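Local coordinates for Acarbose/maltose binding protein GacH (Streptomyces glaucescens, PDB 3K01) that binds acarbose and probably maltose, serving as the solute receptor of a bacterial ABC transporter, at residues A72-A77 with G83-M88; A125-E130 with A135-I140; L182-D187 with K226-S231; N244-F249 with E265-G270; F376-L381 with G401-K406. All coordinates share one frame; numbering follows the deposited sequence. Where two conformers were deposited one is given.

Contact 1: residues A72-A77 with G83-M88; sequences AKFKNA and GAPDVM
Phe74 meets Met88 over a face and Pro85 at its edge, where the chain passes from helix 67-79 to strand 87-91. Helix 67-79 links strands 58-64 and 87-91, which both pair in parallel with strand 28-34: a beta-alpha-beta crossover of the alpha/beta fold of a solute-binding protein. The ring and its two partners are turned obliquely against one another. Met88 CG stands 3.8 Å above the Phe74 ring plane, displaced toward the rim, and lies 19° off the normal at the centroid, a CH-pi approach. The sulfur, one atom further out, is 42° off the normal with SD 4.5 Å from the Phe74 centroid, so the Met-aromatic contact is oblique. A bend at chi2 (63°) turns the thioether along the ring toward its root, bringing CE to 3.9 Å from Phe74 CB. Pro85 instead meets the ring edge in its plane, through CD and CG. Phe98 of helix 92-100 also meets the Phe74 ring, while Trp33 of strand 28-34 touches both Pro85 and Met88. One helical turn on, the closest CA pair of the two segments, Ala77 and Ala84, is 4.8 Å apart. Here Ala77 CB rests 3.7 Å from Ala84 CA.

Contact 2: residues A125-E130 with A135-I140; sequences ASTRYE and AVPQVI
Thr127 packs against Ala135, Val136 and Pro137 in a buried, mainly apolar contact at the base of the beta hairpin formed by strands 128-129 and 132-148. No direct hydrogen bond joins segments 125-130 and 135-140. The methyl CG2 of Thr127 reaches across to the proline ring, 3.7 Å from Pro137 CG, and also approaches the carbonyl carbon of Val136. Thr127 CB comes within 3.2 Å of Ala135 O, a close contact of carbon with a carbonyl oxygen, while Ala135 CB sits 4.0 Å from Thr127 CB. The two functions of the side chain are separated by its torsion: with chi1 at 70°, OG1 falls between the backbone N and the carbonyl carbon, and CG2 lies anti to the carbonyl carbon, directed at Pro137. The hydroxyl is engaged chiefly with Ala124 O, back in the preceding helix. A water bridges the two segments, donating to Ala135 O at 2.8 Å and, weakly, to Thr127 OG1 at 3.3 Å. Backbone bonding between Thr127 and Tyr134 ties the base together, and Ala135 touches Asn299 and Ser301 on strand 293-302. At the start of the first strand, Arg128 N bonds to Ala125 O at 3.2 Å, closing a type I beta turn. The chain thus leaves helix 121-125 directly into an antiparallel beta hairpin, whose longer arm enters the central mixed sheet.

Contact 3: residues L182-D187 with K226-S231; sequences LYLRGD and KDLVDS
Leu228 reaches from helix 216-230 toward Leu184, and its side chain can be followed outward. CB, which points toward segment 182-187, already lies 4.1 Å from Leu184 CD1. From there CG is placed anti to the carbonyl carbon and beside the backbone N (chi1 -79°), which carries the isopropyl end toward Leu182 and Leu184. Of the two branches, CD1 makes the contact: it meets Leu184 CD1 at 3.8 Å and, more loosely, Leu182 CD2 at 4.4 Å. The Leu184 and Leu228 side chains cross at about a right angle, and on Leu184 it is CD1 that meets both CB and CD1 of Leu228. This is a helix laid on an alpha/beta sheet: strand 180-183 pairs in parallel with strands 234-235 and 254-259, and helix 216-230 leads into strand 234-235. Leu182 and Leu184 both direct their CB atoms at the helix, consistent with the alternation of side chains along an extended chain. Tyr195 touches all three leucines, and Leu166 of helix 163-177 touches Leu182 and Leu228. Near the helix end, Asp227 O accepts from both Ser231 N and Ser231 OG, which arrive from opposite faces of the carbonyl plane, the hydroxyl at 2.8 Å from that oxygen.

Contact 4: residues N244-F249 with E265-G270; sequences NMQNAF and EDVKAG
Gln246 and Asp266 are joined by the single direct hydrogen bond between segments 244-249 and 265-270. Gln246 NE2 donates to Asp266 OD2 at 2.8 Å, and the bond is nearly straight, with an N-H...O angle of 173°. The carboxylate oxygen lies in the amide plane, whereas the donor meets OD2 on its anti side and 19° out of the carboxylate plane; the two flat groups are inclined by 35°. Gln246 arrives there through a bend at chi2, which folds the chain so that its CG also rests 3.5 Å from Asp266 OD2. Beside this polar pair lies an apolar one. Val267 CG1 meets the Phe249 ring at its edge and in its plane, 3.8 Å from CE2, and Val267 CG2 turns toward Gln246 NE2 at 4.0 Å. Phe249 has CG anti to the backbone N, bringing the end of its side chain nearer the second helix than its CB direction suggests.

Further residues back both pairs. Asp266 OD1 forms a salt bridge with Lys250 of helix 241-251, a second tie between the two helices, so each carboxylate oxygen has a partner. The Phe249 ring meets Phe273 nearly parallel. Strand 254-259, which connects the helices in sequence, supplies Met257 against Gln246 and Val267, and strand 132-148 brings Phe146 against both Phe249 and Val267.

Contact 5: residues F376-L381 with G401-K406; sequences FEPIRL and GDAYRK
Apolar contacts centre on Pro378, whose CG lies 3.7 Å from Ala403 CB at the point where the two backbones approach most closely. The same proline CG also stands at the edge of the Tyr404 ring, in its plane, 3.9 Å from CE1; the two side chains run obliquely.

Where apolar meets polar, Ile379 CD1 comes to 3.3 Å from Tyr404 OH. That hydroxyl bonds to Leu375 O, which tethers the ring to the residue just before segment 376-381. Tyr404 CG sits anti to the carbonyl carbon (chi1 -74°), and its ring end comes nearer the partner helix.

A charged pair within segment 376-381 is Arg380 with Glu377, gripped side-on, NE to OE1 at 2.9 Å and NH2 to OE2 at 2.8 Å; both oxygens lie in the guanidinium plane, which approaches from above the carboxylate plane.

The short axes approach to 9.4 Å at 160°, which describes a nearly antiparallel alpha-helical hairpin of helices 376-387 and 393-407 near the C terminus.

From the N terminus the five contacts follow in series, none nesting in or crossing another. Contact 1 closes the short turn from helix 67-79 into strand 87-91, and contact 2 closes a hairpin whose long strand enters the same mixed sheet; their centres lie 18 Å apart. Contact 3, on the opposite side of the chain's centre from both, closes a longer loop, with 38 residues between its segments, and reaches that sheet too. Contact 4 then spans helix, strand and helix; it touches contact 3 where Tyr183 packs on Asn244, Met245 and Ala248. Contact 5 joins the last two helices and meets contact 3 through Asp187 and Arg380.

Contact 1: residues A72-A77 with G83-M88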
# COMPACT_ATOMS: atom_id res chain seq x y z
N ALA A 72 -12.03 11.70 7.08
CA ALA A 72 -13.08 12.69 7.27
C ALA A 72 -13.05 13.30 8.68
O ALA A 72 -13.25 14.50 8.83
CB ALA A 72 -14.45 12.07 6.98
N LYS A 73 -12.78 12.49 9.70
CA LYS A 73 -12.76 13.01 11.06
C LYS A 73 -11.67 14.07 11.20
O LYS A 73 -11.87 15.12 11.81
CB LYS A 73 -12.54 11.87 12.05
CG LYS A 73 -12.77 12.23 13.51
CD LYS A 73 -12.32 11.11 14.44
CE LYS A 73 -12.53 11.43 15.93
NZ LYS A 73 -13.95 11.63 16.29
N PHE A 74 -10.51 13.81 10.60
CA PHE A 74 -9.38 14.74 10.71
C PHE A 74 -9.68 16.01 9.94
O PHE A 74 -9.48 17.12 10.45
CB PHE A 74 -8.07 14.10 10.23
CG PHE A 74 -6.91 15.06 10.25
CD1 PHE A 74 -6.34 15.41 11.47
CD2 PHE A 74 -6.42 15.62 9.08
CE1 PHE A 74 -5.25 16.29 11.52
CE2 PHE A 74 -5.34 16.51 9.11
CZ PHE A 74 -4.77 16.85 10.34
N LYS A 75 -10.20 15.86 8.72
CA LYS A 75 -10.52 17.05 7.94
C LYS A 75 -11.58 17.91 8.62
O LYS A 75 -11.50 19.14 8.58
CB LYS A 75 -10.97 16.66 6.54
CG LYS A 75 -9.84 16.18 5.66
CD LYS A 75 -10.36 15.91 4.24
CE LYS A 75 -9.23 15.47 3.34
NZ LYS A 75 -9.70 15.22 1.95
N ASN A 76 -12.57 17.28 9.22
CA ASN A 76 -13.63 18.03 9.89
C ASN A 76 -13.12 18.78 11.12
O ASN A 76 -13.51 19.93 11.35
CB ASN A 76 -14.79 17.11 10.27
CG ASN A 76 -15.54 16.61 9.05
OD1 ASN A 76 -15.45 17.20 7.97
ND2 ASN A 76 -16.24 15.50 9.21
N ALA A 77 -12.26 18.14 11.90
CA ALA A 77 -11.72 18.79 13.10
C ALA A 77 -10.82 19.95 12.70
O ALA A 77 -10.95 21.05 13.22
CB ALA A 77 -10.95 17.79 13.95
N GLY A 83 -10.48 20.58 18.16
CA GLY A 83 -10.51 19.15 18.43
C GLY A 83 -9.61 18.32 17.52
O GLY A 83 -9.67 17.08 17.57
N ALA A 84 -8.77 18.96 16.72
CA ALA A 84 -7.84 18.22 15.86
C ALA A 84 -6.71 17.64 16.71
O ALA A 84 -6.28 18.25 17.70
CB ALA A 84 -7.27 19.11 14.76
N PRO A 85 -6.20 16.48 16.33
CA PRO A 85 -5.09 15.89 17.08
C PRO A 85 -3.82 16.68 16.80
O PRO A 85 -3.76 17.41 15.82
CB PRO A 85 -4.99 14.47 16.49
CG PRO A 85 -5.45 14.66 15.06
CD PRO A 85 -6.58 15.65 15.17
N ASP A 86 -2.82 16.52 17.66
CA ASP A 86 -1.49 17.04 17.34
C ASP A 86 -0.79 16.19 16.27
O ASP A 86 -0.10 16.72 15.41
CB ASP A 86 -0.64 17.13 18.60
CG ASP A 86 -1.28 18.01 19.62
OD1 ASP A 86 -1.33 19.23 19.37
OD2 ASP A 86 -1.78 17.47 20.64
N VAL A 87 -0.94 14.86 16.41
CA VAL A 87 -0.29 13.93 15.52
C VAL A 87 -1.35 13.00 14.93
O VAL A 87 -2.18 12.45 15.65
CB VAL A 87 0.78 13.12 16.26
CG1 VAL A 87 1.37 12.03 15.35
CG2 VAL A 87 1.90 14.07 16.76
N MET A 88 -1.28 12.84 13.61
CA MET A 88 -2.29 12.05 12.88
C MET A 88 -1.57 10.93 12.14
O MET A 88 -0.64 11.19 11.36
CB MET A 88 -2.98 12.99 11.87
CG MET A 88 -4.03 12.37 10.95
SD MET A 88 -5.39 11.73 11.93
CE MET A 88 -6.24 10.71 10.71

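Contact 2: residues A125-E130 with A135-I140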
# COMPACT_ATOMS: atom_id res chain seq x y z
N ALA A 125 9.73 8.99 0.02
CA ALA A 125 9.08 9.83 -0.98
C ALA A 125 7.63 10.14 -0.65
O ALA A 125 7.13 11.22 -0.94
CB ALA A 125 9.20 9.18 -2.34
N SER A 126 6.94 9.18 -0.02
CA SER A 126 5.53 9.36 0.31
C SER A 126 5.31 10.47 1.36
O SER A 126 4.18 10.90 1.55
CB SER A 126 4.92 8.06 0.87
OG SER A 126 5.33 7.81 2.22
N THR A 127 6.39 10.93 2.01
CA THR A 127 6.25 11.98 3.03
C THR A 127 6.31 13.39 2.45
O THR A 127 6.13 14.35 3.19
CB THR A 127 7.34 11.86 4.12
OG1 THR A 127 8.61 12.21 3.57
CG2 THR A 127 7.37 10.47 4.76
N ARG A 128 6.57 13.51 1.15
CA ARG A 128 6.83 14.83 0.54
C ARG A 128 5.68 15.27 -0.33
O ARG A 128 5.05 14.44 -1.03
CB ARG A 128 8.10 14.79 -0.30
CG ARG A 128 9.31 14.24 0.40
CD ARG A 128 10.27 15.27 0.80
NE ARG A 128 10.78 16.06 -0.32
CZ ARG A 128 11.30 17.27 -0.15
NH1 ARG A 128 11.36 17.78 1.08
NH2 ARG A 128 11.75 17.96 -1.18
N TYR A 129 5.45 16.57 -0.34
CA TYR A 129 4.39 17.16 -1.16
C TYR A 129 4.93 18.49 -1.64
O TYR A 129 5.28 19.34 -0.82
CB TYR A 129 3.10 17.35 -0.37
CG TYR A 129 2.01 18.07 -1.16
CD1 TYR A 129 1.41 17.49 -2.27
CD2 TYR A 129 1.60 19.35 -0.80
CE1 TYR A 129 0.44 18.16 -2.98
CE2 TYR A 129 0.62 20.02 -1.49
CZ TYR A 129 0.05 19.42 -2.60
OH TYR A 129 -0.95 20.06 -3.30
N GLU A 130 5.06 18.62 -2.97
CA GLU A 130 5.52 19.84 -3.63
C GLU A 130 6.77 20.39 -2.97
O GLU A 130 6.85 21.57 -2.63
CB GLU A 130 4.38 20.85 -3.67
CG GLU A 130 3.22 20.32 -4.48
CD GLU A 130 2.13 21.33 -4.78
OE1 GLU A 130 1.99 22.33 -4.04
OE2 GLU A 130 1.38 21.09 -5.76
N ALA A 135 5.55 14.49 6.70
CA ALA A 135 5.33 13.28 7.49
C ALA A 135 6.65 12.61 7.73
O ALA A 135 7.66 12.97 7.12
CB ALA A 135 4.35 12.31 6.77
N VAL A 136 6.62 11.60 8.59
CA VAL A 136 7.71 10.63 8.73
C VAL A 136 7.13 9.22 8.48
O VAL A 136 5.98 8.95 8.82
CB VAL A 136 8.42 10.68 10.11
CG1 VAL A 136 9.15 12.02 10.26
CG2 VAL A 136 7.42 10.48 11.26
N PRO A 137 7.92 8.32 7.88
CA PRO A 137 7.37 6.99 7.56
C PRO A 137 7.20 6.10 8.76
O PRO A 137 7.97 6.18 9.73
CB PRO A 137 8.44 6.39 6.62
CG PRO A 137 9.25 7.58 6.14
CD PRO A 137 9.29 8.46 7.38
N GLN A 138 6.21 5.22 8.69
CA GLN A 138 5.94 4.29 9.78
C GLN A 138 5.95 2.83 9.29
O GLN A 138 6.83 2.06 9.69
CB GLN A 138 4.63 4.63 10.47
CG GLN A 138 4.40 3.82 11.73
CD GLN A 138 2.99 3.92 12.19
OE1 GLN A 138 2.06 3.71 11.40
NE2 GLN A 138 2.77 4.26 13.48
N VAL A 139 5.01 2.46 8.42
CA VAL A 139 4.99 1.08 7.88
C VAL A 139 4.71 1.13 6.39
O VAL A 139 4.13 2.10 5.87
CB VAL A 139 3.94 0.18 8.58
CG1 VAL A 139 4.27 -0.05 10.07
CG2 VAL A 139 2.58 0.75 8.45
N ILE A 140 5.12 0.08 5.69
CA ILE A 140 4.89 -0.04 4.24
C ILE A 140 4.18 -1.36 3.93
O ILE A 140 4.34 -2.33 4.66
CB ILE A 140 6.25 0.04 3.46
CG1 ILE A 140 6.08 0.04 1.92
CG2 ILE A 140 7.23 -1.05 3.92
CD1 ILE A 140 7.26 0.67 1.20
O HOH W 1 10.15 11.99 6.45

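Contact 3: residues L182-D187 with K226-S231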
# COMPACT_ATOMS: atom_id res chain seq x y z
N LEU A 182 -4.62 -18.31 -12.30
CA LEU A 182 -4.66 -17.05 -11.56
C LEU A 182 -6.08 -16.59 -11.33
O LEU A 182 -6.93 -16.64 -12.23
CB LEU A 182 -3.94 -15.99 -12.41
CG LEU A 182 -3.87 -14.55 -11.87
CD1 LEU A 182 -3.07 -14.45 -10.57
CD2 LEU A 182 -3.33 -13.56 -12.89
N TYR A 183 -6.36 -16.06 -10.13
CA TYR A 183 -7.54 -15.22 -9.95
C TYR A 183 -7.12 -13.79 -10.15
O TYR A 183 -6.27 -13.32 -9.42
CB TYR A 183 -8.19 -15.38 -8.56
CG TYR A 183 -9.50 -14.65 -8.52
CD1 TYR A 183 -10.69 -15.31 -8.79
CD2 TYR A 183 -9.56 -13.28 -8.31
CE1 TYR A 183 -11.91 -14.64 -8.83
CE2 TYR A 183 -10.78 -12.60 -8.32
CZ TYR A 183 -11.91 -13.28 -8.58
OH TYR A 183 -13.10 -12.57 -8.61
N LEU A 184 -7.67 -13.13 -11.18
CA LEU A 184 -7.32 -11.75 -11.50
C LEU A 184 -8.42 -10.89 -10.91
O LEU A 184 -9.59 -11.01 -11.31
CB LEU A 184 -7.22 -11.59 -13.02
CG LEU A 184 -6.83 -10.18 -13.50
CD1 LEU A 184 -6.01 -10.27 -14.75
CD2 LEU A 184 -8.04 -9.31 -13.76
N ARG A 185 -8.09 -10.07 -9.92
CA ARG A 185 -9.09 -9.22 -9.29
C ARG A 185 -9.56 -8.16 -10.27
O ARG A 185 -8.76 -7.34 -10.71
CB ARG A 185 -8.50 -8.56 -8.04
CG ARG A 185 -9.39 -7.53 -7.36
CD ARG A 185 -10.23 -8.23 -6.35
NE ARG A 185 -11.11 -7.36 -5.52
CZ ARG A 185 -10.77 -6.76 -4.39
NH1 ARG A 185 -9.54 -6.88 -3.89
NH2 ARG A 185 -11.68 -6.05 -3.74
N GLY A 186 -10.85 -8.17 -10.59
CA GLY A 186 -11.33 -7.30 -11.66
C GLY A 186 -12.14 -6.11 -11.23
O GLY A 186 -12.53 -5.32 -12.09
N ASP A 187 -12.44 -5.99 -9.93
CA ASP A 187 -13.41 -5.00 -9.48
C ASP A 187 -12.78 -3.97 -8.57
O ASP A 187 -13.52 -3.17 -7.96
CB ASP A 187 -14.60 -5.66 -8.76
CG ASP A 187 -14.21 -6.30 -7.44
OD1 ASP A 187 -13.04 -6.70 -7.29
OD2 ASP A 187 -15.09 -6.43 -6.53
N LYS A 226 -7.25 -8.34 -20.12
CA LYS A 226 -8.25 -9.04 -20.92
C LYS A 226 -7.69 -10.32 -21.54
O LYS A 226 -8.39 -11.34 -21.60
CB LYS A 226 -8.77 -8.10 -22.01
CG LYS A 226 -9.98 -8.64 -22.81
CD LYS A 226 -11.12 -9.08 -21.92
CE LYS A 226 -12.41 -9.27 -22.70
NZ LYS A 226 -13.47 -9.98 -21.91
N ASP A 227 -6.45 -10.28 -21.97
CA ASP A 227 -5.80 -11.47 -22.52
C ASP A 227 -5.68 -12.56 -21.46
O ASP A 227 -5.85 -13.75 -21.77
CB ASP A 227 -4.41 -11.15 -23.11
CG ASP A 227 -3.66 -12.41 -23.52
OD1 ASP A 227 -4.05 -13.03 -24.52
OD2 ASP A 227 -2.70 -12.75 -22.84
N LEU A 228 -5.36 -12.19 -20.22
CA LEU A 228 -5.23 -13.22 -19.19
C LEU A 228 -6.53 -13.98 -19.00
O LEU A 228 -6.55 -15.21 -18.84
CB LEU A 228 -4.76 -12.57 -17.90
CG LEU A 228 -3.26 -12.29 -17.87
CD1 LEU A 228 -2.89 -11.45 -16.67
CD2 LEU A 228 -2.44 -13.59 -17.80
N VAL A 229 -7.64 -13.28 -19.07
CA VAL A 229 -8.94 -13.94 -18.92
C VAL A 229 -9.35 -14.66 -20.21
O VAL A 229 -9.76 -15.83 -20.17
CB VAL A 229 -10.02 -12.93 -18.43
CG1 VAL A 229 -11.34 -13.61 -18.29
CG2 VAL A 229 -9.61 -12.30 -17.07
N ASP A 230 -9.18 -14.02 -21.36
CA ASP A 230 -9.58 -14.64 -22.63
C ASP A 230 -8.84 -15.94 -22.85
O ASP A 230 -9.41 -16.91 -23.36
CB ASP A 230 -9.22 -13.75 -23.81
CG ASP A 230 -10.18 -12.63 -24.02
OD1 ASP A 230 -11.28 -12.62 -23.45
OD2 ASP A 230 -9.79 -11.75 -24.84
N SER A 231 -7.55 -15.96 -22.50
CA SER A 231 -6.70 -17.14 -22.74
C SER A 231 -6.94 -18.23 -21.72
O SER A 231 -6.36 -19.32 -21.86
CB SER A 231 -5.23 -16.75 -22.69
OG SER A 231 -4.89 -16.37 -21.36

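Contact 4: residues N244-F249 with E265-G270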
# COMPACT_ATOMS: atom_id res chain seq x y z
N ASN A 244 -14.72 -13.48 -3.80
CA ASN A 244 -14.52 -14.43 -4.88
C ASN A 244 -13.04 -14.83 -5.00
O ASN A 244 -12.71 -16.00 -5.20
CB ASN A 244 -15.04 -13.86 -6.22
CG ASN A 244 -16.55 -13.95 -6.37
OD1 ASN A 244 -17.21 -13.01 -6.84
ND2 ASN A 244 -17.11 -15.06 -5.99
N MET A 245 -12.16 -13.86 -4.88
CA MET A 245 -10.74 -14.14 -4.98
C MET A 245 -10.26 -15.01 -3.82
O MET A 245 -9.62 -16.03 -4.05
CB MET A 245 -9.97 -12.82 -4.95
CG MET A 245 -8.48 -13.01 -5.01
SD MET A 245 -7.57 -11.53 -5.40
CE MET A 245 -8.10 -10.50 -4.04
N GLN A 246 -10.61 -14.63 -2.60
CA GLN A 246 -10.21 -15.43 -1.43
C GLN A 246 -10.77 -16.83 -1.50
O GLN A 246 -10.05 -17.80 -1.26
CB GLN A 246 -10.64 -14.76 -0.11
CG GLN A 246 -9.94 -13.42 0.17
CD GLN A 246 -8.45 -13.59 0.27
OE1 GLN A 246 -7.71 -13.31 -0.68
NE2 GLN A 246 -8.01 -14.07 1.41
N ASN A 247 -12.03 -16.98 -1.89
CA ASN A 247 -12.62 -18.31 -1.95
C ASN A 247 -11.93 -19.15 -3.01
O ASN A 247 -11.68 -20.35 -2.82
CB ASN A 247 -14.13 -18.24 -2.24
CG ASN A 247 -14.93 -17.63 -1.09
OD1 ASN A 247 -14.46 -17.55 0.03
ND2 ASN A 247 -16.12 -17.17 -1.40
N ALA A 248 -11.63 -18.54 -4.16
CA ALA A 248 -10.97 -19.26 -5.25
C ALA A 248 -9.59 -19.72 -4.82
O ALA A 248 -9.18 -20.87 -5.13
CB ALA A 248 -10.88 -18.39 -6.51
N PHE A 249 -8.84 -18.86 -4.15
CA PHE A 249 -7.48 -19.23 -3.80
C PHE A 249 -7.46 -20.23 -2.64
O PHE A 249 -6.69 -21.20 -2.65
CB PHE A 249 -6.66 -17.98 -3.47
CG PHE A 249 -5.23 -18.26 -3.19
CD1 PHE A 249 -4.35 -18.47 -4.24
CD2 PHE A 249 -4.76 -18.38 -1.90
CE1 PHE A 249 -3.00 -18.72 -3.99
CE2 PHE A 249 -3.39 -18.66 -1.66
CZ PHE A 249 -2.52 -18.83 -2.71
N GLU A 265 -3.71 -14.07 7.04
CA GLU A 265 -4.41 -14.87 8.04
C GLU A 265 -5.63 -15.57 7.45
O GLU A 265 -5.88 -16.74 7.74
CB GLU A 265 -4.75 -14.03 9.28
CG GLU A 265 -3.49 -13.67 10.07
CD GLU A 265 -2.71 -14.89 10.54
OE1 GLU A 265 -3.33 -15.78 11.15
OE2 GLU A 265 -1.49 -15.00 10.27
N ASP A 266 -6.38 -14.87 6.60
CA ASP A 266 -7.51 -15.51 5.96
C ASP A 266 -7.07 -16.70 5.10
O ASP A 266 -7.71 -17.76 5.09
CB ASP A 266 -8.30 -14.48 5.14
CG ASP A 266 -9.59 -15.06 4.57
OD1 ASP A 266 -10.33 -15.77 5.28
OD2 ASP A 266 -9.87 -14.81 3.38
N VAL A 267 -5.97 -16.55 4.36
CA VAL A 267 -5.49 -17.64 3.52
C VAL A 267 -5.16 -18.85 4.39
O VAL A 267 -5.46 -20.00 4.04
CB VAL A 267 -4.26 -17.23 2.67
CG1 VAL A 267 -3.56 -18.47 2.10
CG2 VAL A 267 -4.71 -16.24 1.58
N LYS A 268 -4.52 -18.60 5.53
CA LYS A 268 -4.13 -19.70 6.42
C LYS A 268 -5.32 -20.44 7.01
O LYS A 268 -5.17 -21.56 7.51
CB LYS A 268 -3.26 -19.17 7.55
CG LYS A 268 -1.88 -18.76 7.20
CD LYS A 268 -1.30 -18.42 8.56
CE LYS A 268 -0.00 -17.77 8.53
NZ LYS A 268 0.19 -17.33 9.94
N ALA A 269 -6.51 -19.85 6.95
CA ALA A 269 -7.74 -20.53 7.37
C ALA A 269 -8.37 -21.34 6.23
O ALA A 269 -9.40 -21.97 6.40
CB ALA A 269 -8.73 -19.50 7.90
N GLY A 270 -7.76 -21.31 5.05
CA GLY A 270 -8.31 -21.95 3.86
C GLY A 270 -8.08 -23.44 3.81
O GLY A 270 -7.09 -23.95 4.37

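Contact 5: residues F376-L381 with G401-K406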
# COMPACT_ATOMS: atom_id res chain seq x y z
N PHE A 376 -8.16 6.62 -8.90
CA PHE A 376 -8.54 5.20 -8.91
C PHE A 376 -9.88 4.95 -9.58
O PHE A 376 -10.04 3.95 -10.28
CB PHE A 376 -8.53 4.64 -7.48
CG PHE A 376 -7.15 4.39 -6.96
CD1 PHE A 376 -6.41 3.31 -7.44
CD2 PHE A 376 -6.60 5.23 -6.01
CE1 PHE A 376 -5.12 3.06 -6.96
CE2 PHE A 376 -5.31 5.00 -5.53
CZ PHE A 376 -4.57 3.92 -6.00
N GLU A 377 -10.86 5.83 -9.40
CA GLU A 377 -12.18 5.55 -9.92
C GLU A 377 -12.23 5.38 -11.45
O GLU A 377 -12.88 4.46 -11.93
CB GLU A 377 -13.21 6.57 -9.41
CG GLU A 377 -14.58 6.39 -10.04
CD GLU A 377 -15.32 5.16 -9.54
OE1 GLU A 377 -14.79 4.33 -8.78
OE2 GLU A 377 -16.49 4.98 -9.93
N PRO A 378 -11.53 6.23 -12.23
CA PRO A 378 -11.55 6.01 -13.68
C PRO A 378 -10.97 4.66 -14.07
O PRO A 378 -11.49 4.00 -14.97
CB PRO A 378 -10.75 7.18 -14.25
CG PRO A 378 -10.93 8.27 -13.19
CD PRO A 378 -10.84 7.50 -11.88
N ILE A 379 -9.92 4.23 -13.39
CA ILE A 379 -9.38 2.90 -13.63
C ILE A 379 -10.40 1.83 -13.29
O ILE A 379 -10.57 0.86 -14.05
CB ILE A 379 -8.11 2.66 -12.81
CG1 ILE A 379 -7.00 3.59 -13.27
CG2 ILE A 379 -7.67 1.17 -12.87
CD1 ILE A 379 -5.73 3.50 -12.40
N ARG A 380 -11.08 1.96 -12.16
CA ARG A 380 -12.05 0.93 -11.77
C ARG A 380 -13.09 0.77 -12.88
O ARG A 380 -13.39 -0.35 -13.31
CB ARG A 380 -12.76 1.29 -10.49
CG ARG A 380 -13.71 0.17 -10.04
CD ARG A 380 -14.71 0.66 -9.01
NE ARG A 380 -15.57 1.70 -9.61
CZ ARG A 380 -16.57 1.45 -10.46
NH1 ARG A 380 -16.89 0.21 -10.82
NH2 ARG A 380 -17.23 2.47 -10.98
N LEU A 381 -13.66 1.89 -13.34
CA LEU A 381 -14.71 1.83 -14.34
C LEU A 381 -14.21 1.23 -15.66
O LEU A 381 -14.87 0.33 -16.23
CB LEU A 381 -15.22 3.25 -14.57
CG LEU A 381 -16.35 3.35 -15.60
CD1 LEU A 381 -17.56 2.48 -15.22
CD2 LEU A 381 -16.73 4.80 -15.75
N GLY A 401 -7.47 8.58 -19.41
CA GLY A 401 -6.70 9.81 -19.59
C GLY A 401 -7.58 11.04 -19.61
O GLY A 401 -7.24 12.07 -19.02
N ASP A 402 -8.73 10.95 -20.29
CA ASP A 402 -9.64 12.08 -20.35
C ASP A 402 -10.17 12.41 -18.96
O ASP A 402 -10.26 13.58 -18.60
CB ASP A 402 -10.81 11.80 -21.29
CG ASP A 402 -10.42 11.86 -22.74
OD1 ASP A 402 -9.28 12.25 -23.06
OD2 ASP A 402 -11.28 11.51 -23.58
N ALA A 403 -10.52 11.38 -18.18
CA ALA A 403 -11.00 11.61 -16.84
C ALA A 403 -9.89 12.26 -16.02
O ALA A 403 -10.16 13.17 -15.21
CB ALA A 403 -11.46 10.29 -16.20
N TYR A 404 -8.64 11.84 -16.21
CA TYR A 404 -7.53 12.46 -15.45
C TYR A 404 -7.34 13.92 -15.84
O TYR A 404 -7.14 14.77 -14.96
CB TYR A 404 -6.22 11.72 -15.65
CG TYR A 404 -6.10 10.39 -14.92
CD1 TYR A 404 -7.20 9.78 -14.33
CD2 TYR A 404 -4.89 9.75 -14.88
CE1 TYR A 404 -7.04 8.53 -13.68
CE2 TYR A 404 -4.74 8.51 -14.25
CZ TYR A 404 -5.80 7.94 -13.63
OH TYR A 404 -5.66 6.72 -13.00
N ARG A 405 -7.41 14.26 -17.14
CA ARG A 405 -7.27 15.66 -17.55
C ARG A 405 -8.39 16.52 -16.97
O ARG A 405 -8.19 17.69 -16.63
CB ARG A 405 -7.19 15.78 -19.08
CG ARG A 405 -5.91 15.16 -19.62
CD ARG A 405 -5.71 15.27 -21.14
NE ARG A 405 -4.52 14.50 -21.51
CZ ARG A 405 -4.53 13.20 -21.83
NH1 ARG A 405 -5.68 12.54 -21.88
NH2 ARG A 405 -3.40 12.58 -22.14
N LYS A 406 -9.58 15.95 -16.83
CA LYS A 406 -10.69 16.69 -16.24
C LYS A 406 -10.49 16.91 -14.74
O LYS A 406 -10.84 17.98 -14.21
CB LYS A 406 -12.01 15.97 -16.51
CG LYS A 406 -12.52 16.15 -17.93
CD LYS A 406 -13.74 15.29 -18.18
CE LYS A 406 -14.48 15.74 -19.44
NZ LYS A 406 -13.79 15.34 -20.69